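Local coordinates for peptidase M16 domain protein (Alicyclobacillus acidocaldarius subsp. acidocaldarius DSM 446, PDB 4XEA) that probably acts as a zinc-type metallopeptidase of the M16 (insulinase) family, cleaving peptide bonds at a metal site that here holds nickel, at residues V255-A260 against E408-D413; A155-H160 against F313-V318; S266-Q271 against Y307-T312. One frame throughout, in Å; residues are numbered along the deposited sequence.

Contact 1: residues V255-A260 against E408-D413; sequences VGWKEA and EHLRED
The W257 indole projects from strand 252-258 against the chain leaving helix 399-409. Its CG stands anti to the carbonyl carbon, and the ring is clamped between two aliphatic branches: CG1 of V255, two residues back, lies over one side, and CD2 of L410 lies over the other, 3.7 Å from W257 CD2 and offset toward the rim. The L410 side chain crosses the indole at about a right angle, with CD2 rather than CD1 doing the touching. At the ring edge, W257 NE1 lies 2.8 Å from R411 O, but the N-H...O angle is only 123°, so this bond is weak. L410 is the centre of an inverse gamma turn; one residue on, R411 folds back so that its NH1 donates to E408 O at 2.7 Å, closing over the last turn of the helix, while NH2 makes a very short salt bridge to D413.

H409 carries the other half. With CG anti to the backbone N, its imidazole is sandwiched: E259 OE2 lies over the centre of one face, and W257 CB makes an off-centre CH-pi contact with the opposite face, 4.2 Å from the ring centroid. E259 bends at chi2 (-77°) to lay its carboxylate flat on the ring, the two planes 4° apart; E259 CD comes to 3.2 Å from H409 ND1. The imidazole bonds elsewhere: ND1 meets, in the ring plane at 2.8 Å, a water that also makes weak bonds to E259 OE1 and E408 O, and NE2 bonds T316 on the neighbouring strand. E259 OE2 in turn is held by R405 and Y307. A carboxylate stacked on the imidazole would be expected to favour its protonated form and raise its pKa, although R405 shares the negative charge and would temper the effect.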
loop_
_atom_site.group_PDB
_atom_site.type_symbol
_atom_site.label_atom_id
_atom_site.label_comp_id
_atom_site.label_asym_id
_atom_site.label_seq_id
_atom_site.Cartn_x
_atom_site.Cartn_y
_atom_site.Cartn_z
ATOM N N VAL A 255 -12.937 13.138 -14.536
ATOM C CA VAL A 255 -14.208 13.791 -14.506
ATOM C C VAL A 255 -14.546 14.060 -13.035
ATOM O O VAL A 255 -14.407 13.151 -12.169
ATOM C CB VAL A 255 -15.316 12.933 -15.123
ATOM C CG1 VAL A 255 -16.636 13.758 -15.182
ATOM C CG2 VAL A 255 -14.923 12.431 -16.532
ATOM N N GLY A 256 -14.936 15.298 -12.744
ATOM C CA GLY A 256 -15.298 15.679 -11.416
ATOM C C GLY A 256 -16.622 16.393 -11.291
ATOM O O GLY A 256 -17.125 16.965 -12.246
ATOM N N TRP A 257 -17.192 16.331 -10.086
ATOM C CA TRP A 257 -18.428 17.038 -9.744
ATOM C C TRP A 257 -18.213 17.815 -8.467
ATOM O O TRP A 257 -17.660 17.314 -7.503
ATOM C CB TRP A 257 -19.589 16.077 -9.571
ATOM C CG TRP A 257 -19.997 15.409 -10.857
ATOM C CD1 TRP A 257 -20.977 15.798 -11.708
ATOM C CD2 TRP A 257 -19.441 14.203 -11.399
ATOM N NE1 TRP A 257 -21.097 14.888 -12.750
ATOM C CE2 TRP A 257 -20.131 13.927 -12.603
ATOM C CE3 TRP A 257 -18.423 13.335 -10.981
ATOM C CZ2 TRP A 257 -19.824 12.812 -13.409
ATOM C CZ3 TRP A 257 -18.097 12.251 -11.774
ATOM C CH2 TRP A 257 -18.800 11.990 -12.979
ATOM N N LYS A 258 -18.677 19.056 -8.487
ATOM C CA LYS A 258 -18.445 20.024 -7.436
ATOM C C LYS A 258 -19.666 20.055 -6.489
ATOM O O LYS A 258 -20.768 20.382 -6.941
ATOM C CB LYS A 258 -18.364 21.391 -8.133
ATOM C CG LYS A 258 -17.911 22.571 -7.267
ATOM C CD LYS A 258 -17.868 23.828 -8.102
ATOM C CE LYS A 258 -17.206 24.907 -7.335
ATOM N NZ LYS A 258 -17.167 26.140 -8.079
ATOM N N GLU A 259 -19.468 19.809 -5.193
ATOM C CA GLU A 259 -20.513 20.098 -4.210
ATOM C C GLU A 259 -20.717 21.614 -4.080
ATOM O O GLU A 259 -19.739 22.387 -4.121
ATOM C CB GLU A 259 -20.205 19.545 -2.817
ATOM C CG GLU A 259 -20.052 18.047 -2.697
ATOM C CD GLU A 259 -21.384 17.293 -2.697
ATOM O OE1 GLU A 259 -22.482 17.916 -2.704
ATOM O OE2 GLU A 259 -21.301 16.045 -2.671
ATOM N N ALA A 260 -21.962 22.034 -3.862
ATOM C CA ALA A 260 -22.263 23.458 -3.674
ATOM C C ALA A 260 -21.643 23.999 -2.374
ATOM O O ALA A 260 -21.376 25.198 -2.260
ATOM C CB ALA A 260 -23.827 23.698 -3.664
ATOM N N GLU A 408 -28.931 15.206 -6.573
ATOM C CA GLU A 408 -28.355 16.407 -5.965
ATOM C C GLU A 408 -26.971 16.763 -6.518
ATOM O O GLU A 408 -26.595 17.933 -6.641
ATOM C CB GLU A 408 -28.087 16.134 -4.466
ATOM C CG GLU A 408 -29.069 16.639 -3.536
ATOM C CD GLU A 408 -28.840 16.158 -2.086
ATOM O OE1 GLU A 408 -27.942 15.311 -1.775
ATOM O OE2 GLU A 408 -29.602 16.655 -1.243
ATOM N N HIS A 409 -26.161 15.745 -6.698
ATOM C CA HIS A 409 -24.764 15.944 -6.850
ATOM C C HIS A 409 -24.152 15.497 -8.187
ATOM O O HIS A 409 -23.272 16.174 -8.697
ATOM C CB HIS A 409 -24.033 15.221 -5.727
ATOM C CG HIS A 409 -22.549 15.389 -5.800
ATOM N ND1 HIS A 409 -21.950 16.616 -5.815
ATOM C CD2 HIS A 409 -21.546 14.481 -5.878
ATOM C CE1 HIS A 409 -20.638 16.468 -5.893
ATOM N NE2 HIS A 409 -20.365 15.180 -5.926
ATOM N N LEU A 410 -24.521 14.331 -8.703
ATOM C CA LEU A 410 -23.907 13.878 -9.940
ATOM C C LEU A 410 -24.734 14.388 -11.128
ATOM O O LEU A 410 -25.496 13.623 -11.729
ATOM C CB LEU A 410 -23.728 12.349 -9.945
ATOM C CG LEU A 410 -22.820 11.820 -8.805
ATOM C CD1 LEU A 410 -22.700 10.330 -8.856
ATOM C CD2 LEU A 410 -21.439 12.465 -8.798
ATOM N N ARG A 411 -24.529 15.666 -11.469
ATOM C CA ARG A 411 -25.299 16.369 -12.475
ATOM C C ARG A 411 -24.411 16.777 -13.647
ATOM O O ARG A 411 -23.234 16.473 -13.659
ATOM C CB ARG A 411 -25.994 17.603 -11.858
ATOM C CG ARG A 411 -26.759 17.346 -10.525
ATOM C CD ARG A 411 -27.748 18.488 -10.174
ATOM N NE ARG A 411 -27.143 19.798 -10.425
ATOM C CZ ARG A 411 -26.312 20.417 -9.589
ATOM N NH1 ARG A 411 -26.011 19.877 -8.416
ATOM N NH2 ARG A 411 -25.775 21.588 -9.908
ATOM N N GLU A 412 -24.981 17.464 -14.641
ATOM C CA GLU A 412 -24.183 17.957 -15.760
ATOM C C GLU A 412 -23.639 19.361 -15.544
ATOM O O GLU A 412 -22.537 19.686 -15.980
ATOM C CB GLU A 412 -25.020 17.914 -17.042
ATOM C CG GLU A 412 -25.262 16.468 -17.437
ATOM C CD GLU A 412 -25.491 16.313 -18.906
ATOM O OE1 GLU A 412 -26.610 16.653 -19.334
ATOM O OE2 GLU A 412 -24.540 15.859 -19.599
ATOM N N ASP A 413 -24.377 20.193 -14.841
ATOM C CA ASP A 413 -23.990 21.597 -14.710
ATOM C C ASP A 413 -22.926 21.840 -13.614
ATOM O O ASP A 413 -22.349 22.930 -13.561
ATOM C CB ASP A 413 -25.207 22.481 -14.480
ATOM C CG ASP A 413 -26.114 21.922 -13.415
ATOM O OD1 ASP A 413 -27.166 21.354 -13.770
ATOM O OD2 ASP A 413 -25.763 22.006 -12.241
HETATM O O HOH W 1 -23.597 18.935 -5.692
#

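Contact 2: residues A155-H160 against F313-V318; sequences AMYHEH and FGYTLV
Helix 144-156 ends at M156, and from Y157 the chain turns into a loop that runs past the start of strand 314-321. The backbones stay well apart, M156 and Y315 facing each other with CA atoms 9.3 Å apart and H160 and F313 with theirs at 8.2 Å, so side chains fill the gap. Selenomethionine M156 is extended until it bends at chi3 (-68°), bringing SE to 3.7 Å from Y315 CB; against the Y315 ring it makes an oblique Met-aromatic contact. Y157 reaches across hydroxyl first. Its OH donates at 2.7 Å to a water that also accepts from G314 N at 3.1 Å, the water lying in the plane of the phenol ring, while Y315 CD2 sits 3.7 Å from the same OH. This joins two parts of the M16 fold, the end of a helix in the metal-bearing half and an inner strand of the five-stranded sheet in the second half. F313 CB lies over one face of the H160 imidazole, and chi1 (70°) swings the phenyl ring so that CD2 comes to 3.6 Å from H160 CE1, the two ring planes meeting obliquely. H160 is pinned at both nitrogens, ND1 by V162 N and NE2 by T312 OG1; an alanine here, without the ring that makes these bonds and covers F313 CB, would probably loosen the loop against the strand. F313 also meets F92 edge-to-face, and the Y315 hydroxyl bonds that of Y149.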
loop_
_atom_site.group_PDB
_atom_site.type_symbol
_atom_site.label_atom_id
_atom_site.label_comp_id
_atom_site.label_asym_id
_atom_site.label_seq_id
_atom_site.Cartn_x
_atom_site.Cartn_y
_atom_site.Cartn_z
ATOM N N ALA A 155 -9.889 24.231 -12.676
ATOM C CA ALA A 155 -11.060 24.405 -13.541
ATOM C C ALA A 155 -12.360 24.494 -12.692
ATOM O O ALA A 155 -13.249 25.334 -12.942
ATOM C CB ALA A 155 -11.119 23.259 -14.561
HETATM N N MSE A 156 -12.457 23.641 -11.681
HETATM C CA MSE A 156 -13.652 23.538 -10.870
HETATM C C MSE A 156 -13.924 24.762 -9.969
HETATM O O MSE A 156 -15.071 25.212 -9.874
HETATM C CB MSE A 156 -13.592 22.251 -10.043
HETATM C CG MSE A 156 -14.733 21.999 -9.110
HETATM SE SE MSE A 156 -14.687 20.236 -8.266
HETATM C CE MSE A 156 -15.008 19.197 -9.747
ATOM N N TYR A 157 -12.871 25.279 -9.336
ATOM C CA TYR A 157 -13.000 26.250 -8.264
ATOM C C TYR A 157 -12.606 27.643 -8.753
ATOM O O TYR A 157 -11.563 27.837 -9.366
ATOM C CB TYR A 157 -12.199 25.795 -6.990
ATOM C CG TYR A 157 -12.875 24.694 -6.275
ATOM C CD1 TYR A 157 -13.936 24.945 -5.396
ATOM C CD2 TYR A 157 -12.526 23.360 -6.511
ATOM C CE1 TYR A 157 -14.602 23.893 -4.720
ATOM C CE2 TYR A 157 -13.182 22.318 -5.846
ATOM C CZ TYR A 157 -14.231 22.581 -4.997
ATOM O OH TYR A 157 -14.861 21.534 -4.427
ATOM N N HIS A 158 -13.466 28.629 -8.482
ATOM C CA HIS A 158 -13.186 30.002 -8.822
ATOM C C HIS A 158 -12.209 30.679 -7.853
ATOM O O HIS A 158 -11.341 31.426 -8.294
ATOM C CB HIS A 158 -14.470 30.856 -8.815
ATOM C CG HIS A 158 -15.492 30.442 -9.828
ATOM N ND1 HIS A 158 -15.916 31.276 -10.841
ATOM C CD2 HIS A 158 -16.217 29.309 -9.943
ATOM C CE1 HIS A 158 -16.819 30.642 -11.570
ATOM N NE2 HIS A 158 -17.000 29.439 -11.056
ATOM N N GLU A 159 -12.453 30.512 -6.559
ATOM C CA GLU A 159 -11.783 31.315 -5.510
ATOM C C GLU A 159 -11.359 30.492 -4.284
ATOM O O GLU A 159 -10.468 30.911 -3.571
ATOM C CB GLU A 159 -12.736 32.382 -4.917
ATOM C CG GLU A 159 -13.292 33.399 -5.798
ATOM C CD GLU A 159 -14.756 33.771 -5.406
ATOM O OE1 GLU A 159 -14.996 34.328 -4.292
ATOM O OE2 GLU A 159 -15.650 33.524 -6.267
ATOM N N HIS A 160 -12.053 29.390 -3.989
ATOM C CA HIS A 160 -11.765 28.578 -2.820
ATOM C C HIS A 160 -10.261 28.172 -2.785
ATOM O O HIS A 160 -9.708 27.804 -3.824
ATOM C CB HIS A 160 -12.648 27.330 -2.797
ATOM C CG HIS A 160 -12.687 26.643 -1.464
ATOM N ND1 HIS A 160 -11.600 25.980 -0.934
ATOM C CD2 HIS A 160 -13.667 26.578 -0.524
ATOM C CE1 HIS A 160 -11.915 25.509 0.260
ATOM N NE2 HIS A 160 -13.160 25.858 0.535
ATOM N N PHE A 313 -15.951 22.543 1.516
ATOM C CA PHE A 313 -16.006 22.136 0.092
ATOM C C PHE A 313 -16.166 20.646 -0.009
ATOM O O PHE A 313 -15.960 19.920 0.967
ATOM C CB PHE A 313 -14.708 22.545 -0.609
ATOM C CG PHE A 313 -13.514 21.755 -0.170
ATOM C CD1 PHE A 313 -13.135 20.603 -0.878
ATOM C CD2 PHE A 313 -12.800 22.093 0.957
ATOM C CE1 PHE A 313 -12.081 19.841 -0.481
ATOM C CE2 PHE A 313 -11.716 21.327 1.360
ATOM C CZ PHE A 313 -11.360 20.192 0.654
ATOM N N GLY A 314 -16.523 20.175 -1.185
ATOM C CA GLY A 314 -16.459 18.757 -1.488
ATOM C C GLY A 314 -16.502 18.492 -2.982
ATOM O O GLY A 314 -17.033 19.307 -3.760
ATOM N N TYR A 315 -15.980 17.332 -3.383
ATOM C CA TYR A 315 -16.053 16.922 -4.806
ATOM C C TYR A 315 -15.920 15.422 -5.011
ATOM O O TYR A 315 -15.370 14.715 -4.152
ATOM C CB TYR A 315 -14.962 17.608 -5.620
ATOM C CG TYR A 315 -13.560 17.423 -5.111
ATOM C CD1 TYR A 315 -12.801 16.282 -5.442
ATOM C CD2 TYR A 315 -12.972 18.361 -4.264
ATOM C CE1 TYR A 315 -11.523 16.090 -4.925
ATOM C CE2 TYR A 315 -11.690 18.181 -3.791
ATOM C CZ TYR A 315 -10.982 17.047 -4.108
ATOM O OH TYR A 315 -9.722 16.864 -3.616
ATOM N N THR A 316 -16.438 14.967 -6.161
ATOM C CA THR A 316 -16.220 13.608 -6.673
ATOM C C THR A 316 -15.216 13.672 -7.831
ATOM O O THR A 316 -15.250 14.648 -8.635
ATOM C CB THR A 316 -17.571 13.037 -7.191
ATOM O OG1 THR A 316 -18.524 13.048 -6.127
ATOM C CG2 THR A 316 -17.418 11.657 -7.776
ATOM N N LEU A 317 -14.313 12.673 -7.893
ATOM C CA LEU A 317 -13.402 12.447 -9.007
ATOM C C LEU A 317 -13.449 11.013 -9.506
ATOM O O LEU A 317 -13.392 10.055 -8.696
ATOM C CB LEU A 317 -11.969 12.636 -8.550
ATOM C CG LEU A 317 -11.528 14.011 -8.117
ATOM C CD1 LEU A 317 -9.985 13.904 -7.848
ATOM C CD2 LEU A 317 -11.865 15.050 -9.205
ATOM N N VAL A 318 -13.496 10.846 -10.822
ATOM C CA VAL A 318 -13.482 9.531 -11.436
ATOM C C VAL A 318 -12.552 9.576 -12.627
ATOM O O VAL A 318 -12.580 10.539 -13.405
ATOM C CB VAL A 318 -14.892 9.131 -11.950
ATOM C CG1 VAL A 318 -14.878 7.729 -12.617
ATOM C CG2 VAL A 318 -15.917 9.178 -10.812
HETATM O O HOH W 2 -17.184 22.363 -3.211
#

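Contact 3: residues S266-Q271 against Y307-T312; sequences SNLIEQ and YQLSNT
L268 lies alongside L309, the two side chains sliding past each other in opposite directions, with L268 CG 3.9 Å from L309 CD2. Both hold CG anti to the backbone N. The L268 CD1 branch runs on over the strand backbone to within 3.8 Å of L309 O, at the point where strand 304-309 gives way to the turn.

One helical turn later, Q271 comes down on the same leucine. Its chain, CG anti to N (chi1 -170°) and extended beyond, crosses L309 at about a right angle and carries NE2 to 3.5 Å from L309 CD2. The same NE2 donates to Y307 OH at 2.9 Å, a nearly straight bond (161°) with the acceptor close to the amide plane. The Y307 hydroxyl, which also bonds E259, links helix and edge strand to segment 255-260. N311 ND2 bonds the backbone carbonyls of A263 and R380.

Helix segment 266-271 and strand segment 307-309 run antiparallel at 175°, their axes 9.7 Å apart: a helix laid lengthwise on the face of a beta sheet, as in the layered alpha/beta domains from which M16 peptidases are built.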
loop_
_atom_site.group_PDB
_atom_site.type_symbol
_atom_site.label_atom_id
_atom_site.label_comp_id
_atom_site.label_asym_id
_atom_site.label_seq_id
_atom_site.Cartn_x
_atom_site.Cartn_y
_atom_site.Cartn_z
ATOM N N SER A 266 -22.093 14.808 11.818
ATOM C CA SER A 266 -22.897 13.652 11.467
ATOM C C SER A 266 -23.425 13.785 10.014
ATOM O O SER A 266 -23.583 12.770 9.306
ATOM C CB SER A 266 -24.038 13.454 12.477
ATOM O OG SER A 266 -25.029 14.439 12.206
ATOM N N ASN A 267 -23.671 15.005 9.538
ATOM C CA ASN A 267 -24.091 15.191 8.147
ATOM C C ASN A 267 -22.967 14.796 7.144
ATOM O O ASN A 267 -23.215 14.251 6.054
ATOM C CB ASN A 267 -24.518 16.643 7.897
ATOM C CG ASN A 267 -25.844 17.027 8.598
ATOM O OD1 ASN A 267 -26.715 16.193 8.856
ATOM N ND2 ASN A 267 -25.985 18.307 8.899
ATOM N N LEU A 268 -21.738 15.116 7.510
ATOM C CA LEU A 268 -20.586 14.819 6.697
ATOM C C LEU A 268 -20.351 13.317 6.656
ATOM O O LEU A 268 -20.101 12.752 5.586
ATOM C CB LEU A 268 -19.357 15.534 7.245
ATOM C CG LEU A 268 -18.038 15.255 6.512
ATOM C CD1 LEU A 268 -17.168 16.517 6.467
ATOM C CD2 LEU A 268 -17.310 14.142 7.213
ATOM N N ILE A 269 -20.459 12.672 7.812
ATOM C CA ILE A 269 -20.308 11.212 7.922
ATOM C C ILE A 269 -21.326 10.528 7.019
ATOM O O ILE A 269 -21.012 9.548 6.302
ATOM C CB ILE A 269 -20.466 10.701 9.366
ATOM C CG1 ILE A 269 -19.262 11.077 10.276
ATOM C CG2 ILE A 269 -20.673 9.170 9.371
ATOM C CD1 ILE A 269 -19.535 11.006 11.841
ATOM N N GLU A 270 -22.568 10.994 7.071
ATOM C CA GLU A 270 -23.622 10.351 6.289
ATOM C C GLU A 270 -23.378 10.530 4.783
ATOM O O GLU A 270 -23.551 9.607 3.986
ATOM C CB GLU A 270 -25.009 10.908 6.700
ATOM C CG GLU A 270 -26.214 10.132 6.156
ATOM C CD GLU A 270 -26.546 10.443 4.685
ATOM O OE1 GLU A 270 -26.065 11.485 4.170
ATOM O OE2 GLU A 270 -27.290 9.639 4.059
ATOM N N GLN A 271 -23.037 11.735 4.387
ATOM C CA GLN A 271 -22.883 12.047 2.951
ATOM C C GLN A 271 -21.640 11.340 2.360
ATOM O O GLN A 271 -21.680 10.829 1.247
ATOM C CB GLN A 271 -22.783 13.552 2.782
ATOM C CG GLN A 271 -22.852 14.050 1.355
ATOM C CD GLN A 271 -23.024 15.545 1.314
ATOM O OE1 GLN A 271 -24.042 16.061 1.750
ATOM N NE2 GLN A 271 -22.040 16.241 0.791
ATOM N N TYR A 307 -14.251 10.272 -3.420
ATOM C CA TYR A 307 -15.032 11.427 -2.958
ATOM C C TYR A 307 -14.278 12.112 -1.857
ATOM O O TYR A 307 -13.727 11.437 -0.968
ATOM C CB TYR A 307 -16.334 10.904 -2.385
ATOM C CG TYR A 307 -17.293 11.979 -1.952
ATOM C CD1 TYR A 307 -17.851 12.838 -2.865
ATOM C CD2 TYR A 307 -17.697 12.098 -0.606
ATOM C CE1 TYR A 307 -18.729 13.848 -2.469
ATOM C CE2 TYR A 307 -18.615 13.083 -0.211
ATOM C CZ TYR A 307 -19.124 13.944 -1.127
ATOM O OH TYR A 307 -20.015 14.929 -0.750
ATOM N N GLN A 308 -14.304 13.435 -1.850
ATOM C CA GLN A 308 -13.620 14.201 -0.822
ATOM C C GLN A 308 -14.598 15.220 -0.249
ATOM O O GLN A 308 -15.142 15.999 -1.001
ATOM C CB GLN A 308 -12.411 14.909 -1.437
ATOM C CG GLN A 308 -11.593 15.707 -0.434
ATOM C CD GLN A 308 -10.503 14.877 0.242
ATOM O OE1 GLN A 308 -9.704 14.219 -0.427
ATOM N NE2 GLN A 308 -10.470 14.914 1.575
ATOM N N LEU A 309 -14.802 15.223 1.076
ATOM C CA LEU A 309 -15.762 16.125 1.719
ATOM C C LEU A 309 -15.136 16.712 2.979
ATOM O O LEU A 309 -14.532 15.985 3.804
ATOM C CB LEU A 309 -17.060 15.385 2.078
ATOM C CG LEU A 309 -18.250 16.224 2.605
ATOM C CD1 LEU A 309 -18.640 17.379 1.679
ATOM C CD2 LEU A 309 -19.396 15.260 2.869
ATOM N N SER A 310 -15.288 18.021 3.101
ATOM C CA SER A 310 -14.707 18.797 4.187
ATOM C C SER A 310 -15.794 19.802 4.629
ATOM O O SER A 310 -16.885 19.839 4.053
ATOM C CB SER A 310 -13.487 19.527 3.606
ATOM O OG SER A 310 -12.718 20.146 4.571
ATOM N N ASN A 311 -15.500 20.594 5.651
ATOM C CA ASN A 311 -16.447 21.582 6.147
ATOM C C ASN A 311 -16.838 22.663 5.132
ATOM O O ASN A 311 -18.006 23.127 5.150
ATOM C CB ASN A 311 -15.955 22.220 7.455
ATOM C CG ASN A 311 -15.968 21.285 8.665
ATOM O OD1 ASN A 311 -15.378 21.635 9.676
ATOM N ND2 ASN A 311 -16.678 20.123 8.613
ATOM N N THR A 312 -15.913 23.066 4.244
ATOM C CA THR A 312 -16.161 24.177 3.335
ATOM C C THR A 312 -16.148 23.816 1.842
ATOM O O THR A 312 -16.351 24.689 0.997
ATOM C CB THR A 312 -15.143 25.286 3.533
ATOM O OG1 THR A 312 -13.850 24.832 3.057
ATOM C CG2 THR A 312 -15.089 25.682 5.056
#

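All three contacts meet the same five-stranded sheet. Contact 1 packs the end of helix 399-409 against strand 252-258, contact 2 brings a loop from the metal-bearing half to the adjoining strand 314-321, and contact 3 lays helix 265-283 on edge strand 304-309. Contacts 1 and 2 are buried and have centres about 9 Å apart; contact 3 is only partly buried. Aromatic and water-mediated packing dominates contact 2, a stacked carboxylate and imidazole mark contact 1, and contact 3 pairs leucines with one nearly straight hydrogen bond from a glutamine amide to a tyrosine hydroxyl. Backbone hydrogen bonds run from V255 to V318 and from Q308 to Y315; side-chain hydrogen bonds also join each pair of contacts.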